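Local coordinates for NAD-dependent epimerase/dehydratase (Methylobacillus flagellatus KT, PDB 3GPI), which is of unknown function but probably binds a nicotinamide dinucleotide on its Rossmann-type fold, like other NAD-dependent epimerases and dehydratases, at residues I166-P172 and L227-I233; Q174-R178 and V220-R225; Y158-L163 and G269-L273; S109-Y113 and N246-S250. One frame throughout, in Å; residues are numbered along the deposited sequence.

Contact 1: I166-P172 and L227-I233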
loop_
_atom_site.group_PDB
_atom_site.type_symbol
_atom_site.label_atom_id
_atom_site.label_comp_id
_atom_site.label_asym_id
_atom_site.label_seq_id
_atom_site.Cartn_x
_atom_site.Cartn_y
_atom_site.Cartn_z
ATOM N N ILE A 166 -16.634 -4.485 -5.405
ATOM C CA ILE A 166 -17.903 -3.935 -5.926
ATOM C C ILE A 166 -18.448 -4.825 -7.031
ATOM O O ILE A 166 -19.665 -5.118 -7.037
ATOM C CB ILE A 166 -17.748 -2.476 -6.419
ATOM C CG1 ILE A 166 -17.635 -1.548 -5.216
ATOM C CG2 ILE A 166 -18.929 -2.014 -7.325
ATOM C CD1 ILE A 166 -17.350 -0.104 -5.576
ATOM N N ARG A 167 -17.570 -5.271 -7.921
ATOM C CA ARG A 167 -18.018 -6.149 -9.009
ATOM C C ARG A 167 -18.390 -7.518 -8.457
ATOM O O ARG A 167 -19.461 -8.034 -8.819
ATOM C CB ARG A 167 -16.954 -6.255 -10.113
ATOM C CG ARG A 167 -16.748 -4.920 -10.852
ATOM C CD ARG A 167 -15.777 -5.090 -12.017
ATOM N NE ARG A 167 -14.504 -5.709 -11.618
ATOM C CZ ARG A 167 -13.407 -5.037 -11.279
ATOM N NH1 ARG A 167 -13.373 -3.709 -11.266
ATOM N NH2 ARG A 167 -12.332 -5.700 -10.942
ATOM N N GLN A 168 -17.576 -8.094 -7.574
ATOM C CA GLN A 168 -17.861 -9.408 -7.042
ATOM C C GLN A 168 -19.203 -9.402 -6.275
ATOM O O GLN A 168 -19.931 -10.398 -6.258
ATOM C CB GLN A 168 -16.777 -9.880 -6.101
ATOM C CG GLN A 168 -16.994 -11.351 -5.650
ATOM C CD GLN A 168 -15.832 -12.018 -4.933
ATOM O OE1 GLN A 168 -15.110 -11.411 -4.127
ATOM N NE2 GLN A 168 -15.692 -13.311 -5.188
ATOM N N ALA A 169 -19.520 -8.304 -5.616
ATOM C CA ALA A 169 -20.764 -8.194 -4.858
ATOM C C ALA A 169 -21.995 -8.300 -5.759
ATOM O O ALA A 169 -23.077 -8.597 -5.278
ATOM C CB ALA A 169 -20.779 -6.862 -4.108
ATOM N N GLN A 170 -21.799 -8.084 -7.058
ATOM C CA GLN A 170 -22.907 -8.119 -8.027
ATOM C C GLN A 170 -23.251 -9.538 -8.431
ATOM O O GLN A 170 -24.288 -9.775 -9.088
ATOM C CB GLN A 170 -22.531 -7.292 -9.266
ATOM C CG GLN A 170 -22.493 -5.779 -9.022
ATOM C CD GLN A 170 -22.037 -5.016 -10.226
ATOM O OE1 GLN A 170 -22.048 -5.553 -11.332
ATOM N NE2 GLN A 170 -21.634 -3.767 -10.033
ATOM N N THR A 171 -22.394 -10.476 -8.076
ATOM C CA THR A 171 -22.569 -11.876 -8.464
ATOM C C THR A 171 -22.472 -12.865 -7.266
ATOM O O THR A 171 -21.475 -13.561 -7.114
ATOM C CB THR A 171 -21.577 -12.261 -9.581
ATOM O OG1 THR A 171 -20.239 -12.044 -9.105
ATOM C CG2 THR A 171 -21.849 -11.443 -10.852
ATOM N N PRO A 172 -23.544 -12.969 -6.441
ATOM C CA PRO A 172 -23.480 -13.795 -5.230
ATOM C C PRO A 172 -23.215 -15.277 -5.473
ATOM O O PRO A 172 -22.646 -15.931 -4.607
ATOM C CB PRO A 172 -24.853 -13.579 -4.562
ATOM C CG PRO A 172 -25.356 -12.325 -5.114
ATOM C CD PRO A 172 -24.827 -12.255 -6.529
ATOM N N LEU A 227 -22.160 -4.504 0.154
ATOM C CA LEU A 227 -22.013 -3.990 -1.193
ATOM C C LEU A 227 -23.170 -4.404 -2.124
ATOM O O LEU A 227 -23.602 -3.630 -2.991
ATOM C CB LEU A 227 -20.688 -4.438 -1.770
ATOM C CG LEU A 227 -19.459 -3.715 -1.190
ATOM C CD1 LEU A 227 -18.191 -4.362 -1.647
ATOM C CD2 LEU A 227 -19.482 -2.198 -1.519
ATOM N N ALA A 228 -23.662 -5.619 -1.914
ATOM C CA ALA A 228 -24.783 -6.127 -2.702
ATOM C C ALA A 228 -26.033 -5.320 -2.336
ATOM O O ALA A 228 -26.760 -4.891 -3.246
ATOM C CB ALA A 228 -24.987 -7.605 -2.421
ATOM N N ASP A 229 -26.236 -5.052 -1.042
ATOM C CA ASP A 229 -27.390 -4.279 -0.579
ATOM C C ASP A 229 -27.431 -2.895 -1.207
ATOM O O ASP A 229 -28.479 -2.416 -1.672
ATOM C CB ASP A 229 -27.408 -4.170 0.940
ATOM C CG ASP A 229 -27.786 -5.462 1.619
ATOM O OD1 ASP A 229 -28.153 -6.449 0.934
ATOM O OD2 ASP A 229 -27.695 -5.519 2.882
ATOM N N ARG A 230 -26.289 -2.255 -1.309
ATOM C CA ARG A 230 -26.282 -0.914 -1.857
ATOM C C ARG A 230 -26.334 -0.867 -3.370
ATOM O O ARG A 230 -26.458 0.204 -3.942
ATOM C CB ARG A 230 -25.064 -0.147 -1.308
ATOM C CG ARG A 230 -25.466 0.539 0.017
ATOM C CD ARG A 230 -24.444 0.449 1.097
ATOM N NE ARG A 230 -25.028 0.705 2.418
ATOM C CZ ARG A 230 -25.501 -0.244 3.220
ATOM N NH1 ARG A 230 -25.475 -1.517 2.829
ATOM N NH2 ARG A 230 -26.025 0.072 4.410
ATOM N N GLN A 231 -26.237 -2.013 -4.032
ATOM C CA GLN A 231 -26.328 -2.080 -5.480
ATOM C C GLN A 231 -27.593 -2.787 -6.010
ATOM O O GLN A 231 -27.682 -3.093 -7.217
ATOM C CB GLN A 231 -25.103 -2.758 -6.061
ATOM C CG GLN A 231 -23.783 -2.005 -5.769
ATOM C CD GLN A 231 -22.638 -2.686 -6.431
ATOM O OE1 GLN A 231 -22.350 -2.431 -7.590
ATOM N NE2 GLN A 231 -21.962 -3.565 -5.686
ATOM N N GLY A 232 -28.539 -3.068 -5.116
ATOM C CA GLY A 232 -29.772 -3.732 -5.534
ATOM C C GLY A 232 -29.533 -5.142 -6.044
ATOM O O GLY A 232 -30.140 -5.561 -7.037
ATOM N N ILE A 233 -28.636 -5.877 -5.405
ATOM C CA ILE A 233 -28.290 -7.239 -5.815
ATOM C C ILE A 233 -28.966 -8.228 -4.899
ATOM O O ILE A 233 -28.822 -8.186 -3.690
ATOM C CB ILE A 233 -26.745 -7.452 -5.749
ATOM C CG1 ILE A 233 -26.013 -6.415 -6.619
ATOM C CG2 ILE A 233 -26.410 -8.889 -6.094
ATOM C CD1 ILE A 233 -26.358 -6.429 -8.094
#

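Contact 2: Q174-R178 and V220-R225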
loop_
_atom_site.group_PDB
_atom_site.type_symbol
_atom_site.label_atom_id
_atom_site.label_comp_id
_atom_site.label_asym_id
_atom_site.label_seq_id
_atom_site.Cartn_x
_atom_site.Cartn_y
_atom_site.Cartn_z
ATOM N N GLN A 174 -20.859 -16.322 -7.182
ATOM C CA GLN A 174 -19.393 -16.417 -7.255
ATOM C C GLN A 174 -18.696 -16.042 -5.951
ATOM O O GLN A 174 -17.478 -15.886 -5.916
ATOM C CB GLN A 174 -18.840 -15.558 -8.411
ATOM C CG GLN A 174 -19.460 -15.905 -9.768
ATOM C CD GLN A 174 -18.863 -15.121 -10.924
ATOM O OE1 GLN A 174 -17.638 -15.033 -11.071
ATOM N NE2 GLN A 174 -19.730 -14.585 -11.782
ATOM N N TRP A 175 -19.469 -15.848 -4.878
ATOM C CA TRP A 175 -18.847 -15.533 -3.594
ATOM C C TRP A 175 -18.035 -16.710 -3.059
ATOM O O TRP A 175 -18.382 -17.863 -3.308
ATOM C CB TRP A 175 -19.908 -15.042 -2.590
ATOM C CG TRP A 175 -20.543 -13.737 -2.987
ATOM C CD1 TRP A 175 -20.205 -12.946 -4.049
ATOM C CD2 TRP A 175 -21.592 -13.056 -2.290
ATOM N NE1 TRP A 175 -20.988 -11.824 -4.066
ATOM C CE2 TRP A 175 -21.847 -11.860 -2.999
ATOM C CE3 TRP A 175 -22.351 -13.345 -1.137
ATOM C CZ2 TRP A 175 -22.847 -10.951 -2.602
ATOM C CZ3 TRP A 175 -23.330 -12.428 -0.737
ATOM C CH2 TRP A 175 -23.569 -11.256 -1.477
ATOM N N PRO A 176 -16.925 -16.427 -2.363
ATOM C CA PRO A 176 -16.056 -17.543 -1.906
ATOM C C PRO A 176 -16.764 -18.419 -0.878
ATOM O O PRO A 176 -17.665 -17.954 -0.171
ATOM C CB PRO A 176 -14.862 -16.820 -1.264
ATOM C CG PRO A 176 -15.437 -15.474 -0.828
ATOM C CD PRO A 176 -16.411 -15.114 -1.922
ATOM N N ALA A 177 -16.411 -19.701 -0.799
ATOM C CA ALA A 177 -17.028 -20.577 0.183
ATOM C C ALA A 177 -16.621 -20.186 1.606
ATOM O O ALA A 177 -17.424 -20.239 2.519
ATOM C CB ALA A 177 -16.640 -22.051 -0.104
ATOM N N ARG A 178 -15.365 -19.825 1.772
ATOM C CA ARG A 178 -14.812 -19.524 3.091
ATOM C C ARG A 178 -15.047 -18.058 3.419
ATOM O O ARG A 178 -14.766 -17.197 2.584
ATOM C CB ARG A 178 -13.323 -19.794 3.096
ATOM C CG ARG A 178 -12.776 -19.863 4.471
ATOM C CD ARG A 178 -11.491 -19.149 4.503
ATOM N NE ARG A 178 -10.506 -19.902 5.233
ATOM C CZ ARG A 178 -9.205 -19.641 5.230
ATOM N NH1 ARG A 178 -8.705 -18.610 4.545
ATOM N NH2 ARG A 178 -8.409 -20.413 5.939
ATOM N N VAL A 220 -15.442 -11.446 4.773
ATOM C CA VAL A 220 -15.662 -11.100 3.364
ATOM C C VAL A 220 -17.168 -11.137 3.008
ATOM O O VAL A 220 -17.648 -10.331 2.237
ATOM C CB VAL A 220 -14.788 -11.961 2.405
ATOM C CG1 VAL A 220 -15.225 -13.448 2.393
ATOM C CG2 VAL A 220 -14.741 -11.379 1.016
ATOM N N HIS A 221 -17.913 -12.070 3.590
ATOM C CA HIS A 221 -19.337 -12.119 3.290
ATOM C C HIS A 221 -20.102 -10.935 3.815
ATOM O O HIS A 221 -21.078 -10.533 3.213
ATOM C CB HIS A 221 -19.977 -13.448 3.784
ATOM C CG HIS A 221 -19.739 -14.593 2.848
ATOM N ND1 HIS A 221 -20.735 -15.083 2.030
ATOM C CD2 HIS A 221 -18.622 -15.320 2.577
ATOM C CE1 HIS A 221 -20.237 -16.066 1.298
ATOM N NE2 HIS A 221 -18.965 -16.234 1.610
ATOM N N ASP A 222 -19.663 -10.363 4.932
ATOM C CA ASP A 222 -20.335 -9.164 5.393
ATOM C C ASP A 222 -20.085 -7.996 4.446
ATOM O O ASP A 222 -20.982 -7.194 4.190
ATOM C CB ASP A 222 -19.875 -8.776 6.799
ATOM C CG ASP A 222 -20.408 -9.703 7.885
ATOM O OD1 ASP A 222 -21.275 -10.557 7.606
ATOM O OD2 ASP A 222 -19.915 -9.543 9.010
ATOM N N LEU A 223 -18.879 -7.889 3.911
ATOM C CA LEU A 223 -18.574 -6.822 2.970
ATOM C C LEU A 223 -19.355 -7.030 1.673
ATOM O O LEU A 223 -19.955 -6.089 1.169
ATOM C CB LEU A 223 -17.063 -6.809 2.692
ATOM C CG LEU A 223 -16.640 -5.780 1.656
ATOM C CD1 LEU A 223 -17.016 -4.330 2.054
ATOM C CD2 LEU A 223 -15.153 -5.844 1.401
ATOM N N LEU A 224 -19.368 -8.261 1.175
ATOM C CA LEU A 224 -20.076 -8.565 -0.077
ATOM C C LEU A 224 -21.568 -8.310 0.068
ATOM O O LEU A 224 -22.140 -7.719 -0.827
ATOM C CB LEU A 224 -19.775 -9.987 -0.523
ATOM C CG LEU A 224 -18.373 -10.234 -1.022
ATOM C CD1 LEU A 224 -18.115 -11.753 -1.041
ATOM C CD2 LEU A 224 -18.151 -9.582 -2.406
ATOM N N ARG A 225 -22.167 -8.692 1.201
ATOM C CA ARG A 225 -23.595 -8.425 1.382
ATOM C C ARG A 225 -23.876 -6.941 1.498
ATOM O O ARG A 225 -24.874 -6.486 0.973
ATOM C CB ARG A 225 -24.120 -9.164 2.601
ATOM C CG ARG A 225 -24.281 -10.653 2.370
ATOM C CD ARG A 225 -24.770 -11.286 3.623
ATOM N NE ARG A 225 -25.110 -12.676 3.398
ATOM C CZ ARG A 225 -26.039 -13.305 4.111
ATOM N NH1 ARG A 225 -26.740 -12.647 5.038
ATOM N NH2 ARG A 225 -26.267 -14.588 3.860
#

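Contact 3: Y158-L163 and G269-L273. With EDO (1,2-ethanediol), chain B.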
loop_
_atom_site.group_PDB
_atom_site.type_symbol
_atom_site.label_atom_id
_atom_site.label_comp_id
_atom_site.label_asym_id
_atom_site.label_seq_id
_atom_site.Cartn_x
_atom_site.Cartn_y
_atom_site.Cartn_z
ATOM N N TYR A 158 -7.847 -0.529 -1.940
ATOM C CA TYR A 158 -9.072 -0.362 -2.774
ATOM C C TYR A 158 -9.205 1.099 -3.089
ATOM O O TYR A 158 -8.553 1.949 -2.469
ATOM C CB TYR A 158 -10.325 -0.888 -2.075
ATOM C CG TYR A 158 -10.863 -0.078 -0.915
ATOM C CD1 TYR A 158 -12.109 0.527 -1.015
ATOM C CD2 TYR A 158 -10.168 0.100 0.290
ATOM C CE1 TYR A 158 -12.671 1.248 0.002
ATOM C CE2 TYR A 158 -10.729 0.824 1.321
ATOM C CZ TYR A 158 -11.983 1.396 1.194
ATOM O OH TYR A 158 -12.541 2.091 2.225
ATOM N N GLY A 159 -10.015 1.414 -4.079
ATOM C CA GLY A 159 -10.150 2.826 -4.466
ATOM C C GLY A 159 -10.489 2.832 -5.942
ATOM O O GLY A 159 -10.816 1.782 -6.494
ATOM N N PRO A 160 -10.361 3.995 -6.611
ATOM C CA PRO A 160 -10.606 4.050 -8.060
ATOM C C PRO A 160 -9.709 3.063 -8.808
ATOM O O PRO A 160 -8.541 2.892 -8.462
ATOM C CB PRO A 160 -10.274 5.519 -8.399
ATOM C CG PRO A 160 -10.505 6.245 -7.100
ATOM C CD PRO A 160 -9.911 5.285 -6.080
ATOM N N GLY A 161 -10.247 2.339 -9.781
ATOM C CA GLY A 161 -9.451 1.315 -10.460
ATOM C C GLY A 161 -9.092 0.052 -9.682
ATOM O O GLY A 161 -8.390 -0.831 -10.205
ATOM N N ARG A 162 -9.586 -0.036 -8.434
ATOM C CA ARG A 162 -9.502 -1.247 -7.596
ATOM C C ARG A 162 -10.870 -1.521 -6.994
ATOM O O ARG A 162 -11.079 -1.434 -5.777
ATOM C CB ARG A 162 -8.448 -1.098 -6.510
ATOM C CG ARG A 162 -7.039 -1.134 -7.057
ATOM C CD ARG A 162 -6.126 -0.770 -5.952
ATOM N NE ARG A 162 -4.747 -0.545 -6.352
ATOM C CZ ARG A 162 -3.771 -1.438 -6.247
ATOM N NH1 ARG A 162 -4.011 -2.678 -5.814
ATOM N NH2 ARG A 162 -2.541 -1.092 -6.605
ATOM N N LEU A 163 -11.803 -1.838 -7.885
ATOM C CA LEU A 163 -13.204 -2.032 -7.541
ATOM C C LEU A 163 -13.652 -3.496 -7.594
ATOM O O LEU A 163 -14.871 -3.775 -7.686
ATOM C CB LEU A 163 -14.099 -1.201 -8.486
ATOM C CG LEU A 163 -13.783 0.299 -8.510
ATOM C CD1 LEU A 163 -14.645 0.982 -9.585
ATOM C CD2 LEU A 163 -13.994 0.997 -7.176
ATOM N N GLY A 269 -15.377 4.514 2.526
ATOM C CA GLY A 269 -14.650 4.330 1.306
ATOM C C GLY A 269 -15.502 3.780 0.177
ATOM O O GLY A 269 -15.500 4.329 -0.937
ATOM N N TYR A 270 -16.197 2.678 0.434
ATOM C CA TYR A 270 -17.051 2.149 -0.612
ATOM C C TYR A 270 -18.260 3.036 -0.860
ATOM O O TYR A 270 -18.693 3.136 -2.002
ATOM C CB TYR A 270 -17.432 0.696 -0.346
ATOM C CG TYR A 270 -16.330 -0.264 -0.689
ATOM C CD1 TYR A 270 -15.971 -0.491 -2.008
ATOM C CD2 TYR A 270 -15.625 -0.935 0.302
ATOM C CE1 TYR A 270 -14.945 -1.360 -2.366
ATOM C CE2 TYR A 270 -14.590 -1.836 -0.034
ATOM C CZ TYR A 270 -14.258 -2.040 -1.358
ATOM O OH TYR A 270 -13.246 -2.884 -1.686
ATOM N N GLY A 271 -18.762 3.696 0.178
ATOM C CA GLY A 271 -19.787 4.760 -0.065
ATOM C C GLY A 271 -19.314 5.769 -1.133
ATOM O O GLY A 271 -20.039 6.069 -2.113
ATOM N N ALA A 272 -18.082 6.268 -1.005
ATOM C CA ALA A 272 -17.560 7.255 -1.962
ATOM C C ALA A 272 -17.381 6.662 -3.368
ATOM O O ALA A 272 -17.565 7.338 -4.381
ATOM C CB ALA A 272 -16.243 7.825 -1.450
ATOM N N LEU A 273 -17.071 5.378 -3.457
ATOM C CA LEU A 273 -16.693 4.838 -4.742
ATOM C C LEU A 273 -17.927 4.514 -5.517
ATOM O O LEU A 273 -17.968 4.714 -6.745
ATOM C CB LEU A 273 -15.841 3.591 -4.567
ATOM C CG LEU A 273 -14.432 3.828 -4.069
ATOM C CD1 LEU A 273 -13.817 2.492 -3.687
ATOM C CD2 LEU A 273 -13.608 4.512 -5.158
HETATM C C1 EDO B . -11.086 -5.058 -0.072
HETATM O O1 EDO B . -11.924 -4.025 0.321
HETATM C C2 EDO B . -11.078 -5.900 1.158
HETATM O O2 EDO B . -11.716 -7.089 0.780
HETATM O O HOH W 1 -12.544 -3.356 -4.298
#

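Contact 4: S109-Y113 and N246-S250. With EDO (1,2-ethanediol), chain C.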
loop_
_atom_site.group_PDB
_atom_site.type_symbol
_atom_site.label_atom_id
_atom_site.label_comp_id
_atom_site.label_asym_id
_atom_site.label_seq_id
_atom_site.Cartn_x
_atom_site.Cartn_y
_atom_site.Cartn_z
ATOM N N SER A 109 3.600 -5.478 2.420
ATOM C CA SER A 109 2.261 -6.039 2.425
ATOM C C SER A 109 1.972 -6.775 3.717
ATOM O O SER A 109 2.850 -7.470 4.229
ATOM C CB SER A 109 2.184 -7.088 1.302
ATOM O OG SER A 109 0.938 -7.784 1.353
ATOM N N THR A 110 0.744 -6.674 4.230
ATOM C CA THR A 110 0.327 -7.500 5.374
ATOM C C THR A 110 0.243 -8.989 5.019
ATOM O O THR A 110 0.035 -9.792 5.935
ATOM C CB THR A 110 -0.963 -7.013 5.993
ATOM O OG1 THR A 110 -1.959 -6.949 4.967
ATOM C CG2 THR A 110 -0.759 -5.594 6.614
ATOM N N GLY A 111 0.431 -9.348 3.752
ATOM C CA GLY A 111 0.428 -10.784 3.377
ATOM C C GLY A 111 1.612 -11.479 4.003
ATOM O O GLY A 111 1.634 -12.712 4.053
ATOM N N VAL A 112 2.599 -10.749 4.521
ATOM C CA VAL A 112 3.715 -11.391 5.231
ATOM C C VAL A 112 3.235 -12.088 6.476
ATOM O O VAL A 112 3.898 -13.040 6.942
ATOM C CB VAL A 112 4.873 -10.422 5.584
ATOM C CG1 VAL A 112 5.448 -9.809 4.301
ATOM C CG2 VAL A 112 4.460 -9.319 6.533
ATOM N N TYR A 113 2.094 -11.676 7.012
ATOM C CA TYR A 113 1.464 -12.379 8.136
ATOM C C TYR A 113 0.687 -13.539 7.557
ATOM O O TYR A 113 -0.510 -13.417 7.271
ATOM C CB TYR A 113 0.509 -11.442 8.897
ATOM C CG TYR A 113 1.190 -10.282 9.566
ATOM C CD1 TYR A 113 1.874 -10.442 10.768
ATOM C CD2 TYR A 113 1.111 -9.006 9.021
ATOM C CE1 TYR A 113 2.482 -9.360 11.385
ATOM C CE2 TYR A 113 1.715 -7.932 9.630
ATOM C CZ TYR A 113 2.385 -8.106 10.805
ATOM O OH TYR A 113 2.987 -7.007 11.404
ATOM N N ASN A 246 -7.785 -16.072 7.601
ATOM C CA ASN A 246 -6.957 -14.875 7.546
ATOM C C ASN A 246 -6.760 -14.314 8.964
ATOM O O ASN A 246 -6.588 -15.112 9.887
ATOM C CB ASN A 246 -7.522 -13.836 6.566
ATOM C CG ASN A 246 -6.469 -12.830 6.133
ATOM O OD1 ASN A 246 -5.266 -13.129 6.038
ATOM N ND2 ASN A 246 -6.907 -11.618 5.902
ATOM N N LYS A 247 -6.802 -12.994 9.177
ATOM C CA LYS A 247 -6.550 -12.412 10.510
ATOM C C LYS A 247 -7.093 -11.021 10.545
ATOM O O LYS A 247 -7.505 -10.511 9.507
ATOM C CB LYS A 247 -5.045 -12.363 10.821
ATOM C CG LYS A 247 -4.274 -11.419 9.901
ATOM C CD LYS A 247 -3.615 -12.120 8.759
ATOM C CE LYS A 247 -3.254 -11.075 7.695
ATOM N NZ LYS A 247 -2.688 -11.692 6.496
ATOM N N LYS A 248 -7.081 -10.410 11.721
ATOM C CA LYS A 248 -7.484 -9.009 11.854
ATOM C C LYS A 248 -6.237 -8.228 12.118
ATOM O O LYS A 248 -5.388 -8.628 12.893
ATOM C CB LYS A 248 -8.461 -8.823 13.019
ATOM C CG LYS A 248 -9.786 -9.571 12.805
ATOM C CD LYS A 248 -10.717 -9.481 14.020
ATOM C CE LYS A 248 -10.195 -10.329 15.177
ATOM N NZ LYS A 248 -11.231 -10.594 16.232
ATOM N N LEU A 249 -6.117 -7.097 11.453
ATOM C CA LEU A 249 -4.937 -6.268 11.628
ATOM C C LEU A 249 -5.275 -4.951 12.300
ATOM O O LEU A 249 -6.202 -4.236 11.902
ATOM C CB LEU A 249 -4.311 -6.027 10.247
ATOM C CG LEU A 249 -3.807 -7.246 9.511
ATOM C CD1 LEU A 249 -3.673 -6.981 8.023
ATOM C CD2 LEU A 249 -2.502 -7.691 10.127
ATOM N N SER A 250 -4.540 -4.650 13.378
ATOM C CA SER A 250 -4.699 -3.422 14.130
ATOM C C SER A 250 -3.890 -2.270 13.543
ATOM O O SER A 250 -2.709 -2.403 13.291
ATOM C CB SER A 250 -4.193 -3.637 15.558
ATOM O OG SER A 250 -4.249 -2.405 16.264
HETATM C C1 EDO C . -7.295 -9.256 4.166
HETATM O O1 EDO C . -7.977 -8.722 3.066
HETATM C C2 EDO C . -5.969 -8.597 4.337
HETATM O O2 EDO C . -5.122 -9.255 5.233
HETATM O O HOH W 2 -3.084 -9.593 4.417
#

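Contact 1: I166-P172 and L227-I233
The side-chain amide nitrogen of Gln231 donates twice, across to Ile166 and back to Leu227 O in helix 220-230. NE2 meets Ile166 O at 3.1 Å in an almost straight bond (174°), with the acceptor lying in the plane of the Gln231 amide. Its other hydrogen goes to Leu227 O at 3.2 Å, where the nitrogen stands above the carbonyl plane. With both N-H groups engaged, the rotation of the amide is fixed, and OE1 is presented to Gln170 NE2 at 2.9 Å. The two glutamine amides are turned 68° against each other, and the side chains cross at about a right angle. Beside the two amides the packing is mostly apolar. Ala169 CB presses on Leu227 CB at 3.4 Å, closer than an ordinary carbon contact. Ile233 CG2, anti to its backbone N (chi1 of CG1 -57°), rests on Ala169 O and lies 3.7 Å from Pro172 CG. The contact thus seats the end of helix 164-168 and the turn after it on the last turn of helix 220-230 and the residues that follow it; helix 266-277 packs against both, Tyr270 touching Ile166 and Leu227 and Leu274 touching Gln231.

Contact 2: Q174-R178 and V220-R225
Val220 opens the helical side of the contact by setting CG1 against Pro176 CG at 3.8 Å. That methyl sits between the backbone N and the carbonyl carbon (chi1 68°), a placement that also brings it beside Arg178 O. His221 follows with the polar link: NE2 donates to Pro176 O at 2.8 Å, an N-H...O angle of 155°. The carbonyl oxygen lies at the edge of the imidazole, close to its plane, a bond that restrains the rotation of the ring and ties the loop to the helix. Since a carbonyl can only accept, NE2 carries the hydrogen. Leu224, one turn further, runs past Trp175 in the opposite direction and covers one face of the indole: CD1 stands 3.8 Å from the centroid of the five-membered ring, only 14° off the normal, a CH-pi contact, while CB lies over the centre of the bicycle. Arg225 adds its aliphatic CG, 3.7 Å from Trp175 CZ3, and its guanidinium goes elsewhere, NH1 bonding Gly238 O. Trp175 NE1 is held by Gln168 O, which restrains the indole's rotation. With an alanine here, Leu224 is likely to face a gap and Gln168 O to lose its indole donor. The arrangement, an extended loop between helix 164-168 and strand 181-186 laid on the first turns of helix 220-230, is consistent with the smaller C-terminal lobe of extended short-chain dehydrogenases, which in relatives completes the substrate pocket.

Contact 3: Y158-L163 and G269-L273
Tyr158 and Tyr270 form an offset stack, centroids 4.4 Å apart and planes inclined at 28°. CD1 of Tyr158 covers one face of Tyr270 toward the rim, 3.4 Å from its CZ; at the edge of Tyr270, in its plane, are a water and O1 of a 1,2-ethanediol. The backbone N of Tyr270 lies at the edge of the Tyr158 ring, in its plane, and His186 meets that ring edge-to-face. The stack joins the end of strand 149-158, in the mixed sheet of the Rossmann-type fold, to helix 266-277. Tyr158 CG takes the position between the backbone N and the carbonyl carbon (chi1 72°), which swings the ring toward that helix. Tyr270 OH bonds the diol oxygen at 2.7 Å and also the water, which donates to Arg162 O; the diol probably comes from the crystallisation liquor, and Arg184 NE holds it too. A leucine in place of Tyr270 would probably leave Tyr158 without its stacking partner and break the water bridge to Arg162 O. Beside the rings, Leu273 divides its methyls: CD1 touches Tyr158 CD1 and Leu163 CD2, while CD2 rests on the type II turn from Gly159 to Arg162, 3.6 Å from Pro160 N. Gly269 leaves room for the hydroxyl: Tyr158 OH lies 3.2 Å from Gly269 CA, and a modelled CB would clash, 1.7 Å from that oxygen.

Contact 4: S109-Y113 and N246-S250
Lys247 extends from the short strand 248-249 region to the turn that follows strand 103-109 of the Rossmann sheet, a 3-10 segment opened by an ST turn in which Ser109 OG accepts from Gly111 N. From CB the chain bends at chi2 (-97°), bringing its far half to this turn, and Leu121 and Val117 touch the side chain. CD is the first atom to meet the opposite segment, 3.7 Å from Tyr113 O. CE lies 4.0 Å from Tyr113 CB and also faces O2 of a 1,2-ethanediol, probably from the crystallisation liquor, that accepts from Asn246 ND2, which also bonds Trp181 O. At the tip, NZ donates to Tyr113 O at 2.9 Å, in the carbonyl plane, and to Asn246 OD1 at 3.0 Å. A water bridges NZ to Thr110 OG1, and a weak bond reaches Thr110 O. These oxygens would probably stabilise the charged ammonium in its buried setting. Asn246 OD1, next door in sequence, thereby steadies the tip. Two residues on, Leu249 forks over the same turn: CD2 comes 4.0 Å from Tyr113 CD2, whose hydroxyl bonds Arg153. The other branch is squeezed, Leu249 CD1 standing only 3.4 Å from Thr110 CB.

Contacts 1, 2 and 3 form one continuous patch; contact 4 is more distant, though it brushes contact 2 where Arg178 nears Asn246. Contacts 1 and 2 share helix 220-230, their centres 10 Å apart, and are joined by Gln168 and Trp175. Contact 3, centred 13 Å from contact 1, adds helix 266-277, with Tyr270 reaching Leu227, Ile166 and Leu223. Along the chain, contact 2 falls within the span of contact 1, itself within contact 3. Contact 4 starts earlier and ends between the segments of contact 3, their centres 20 Å apart. Contacts 3 and 4 tie later segments to the ends of sheet strands 149-158 and 103-109, while contacts 1 and 2 join elements outside the sheet.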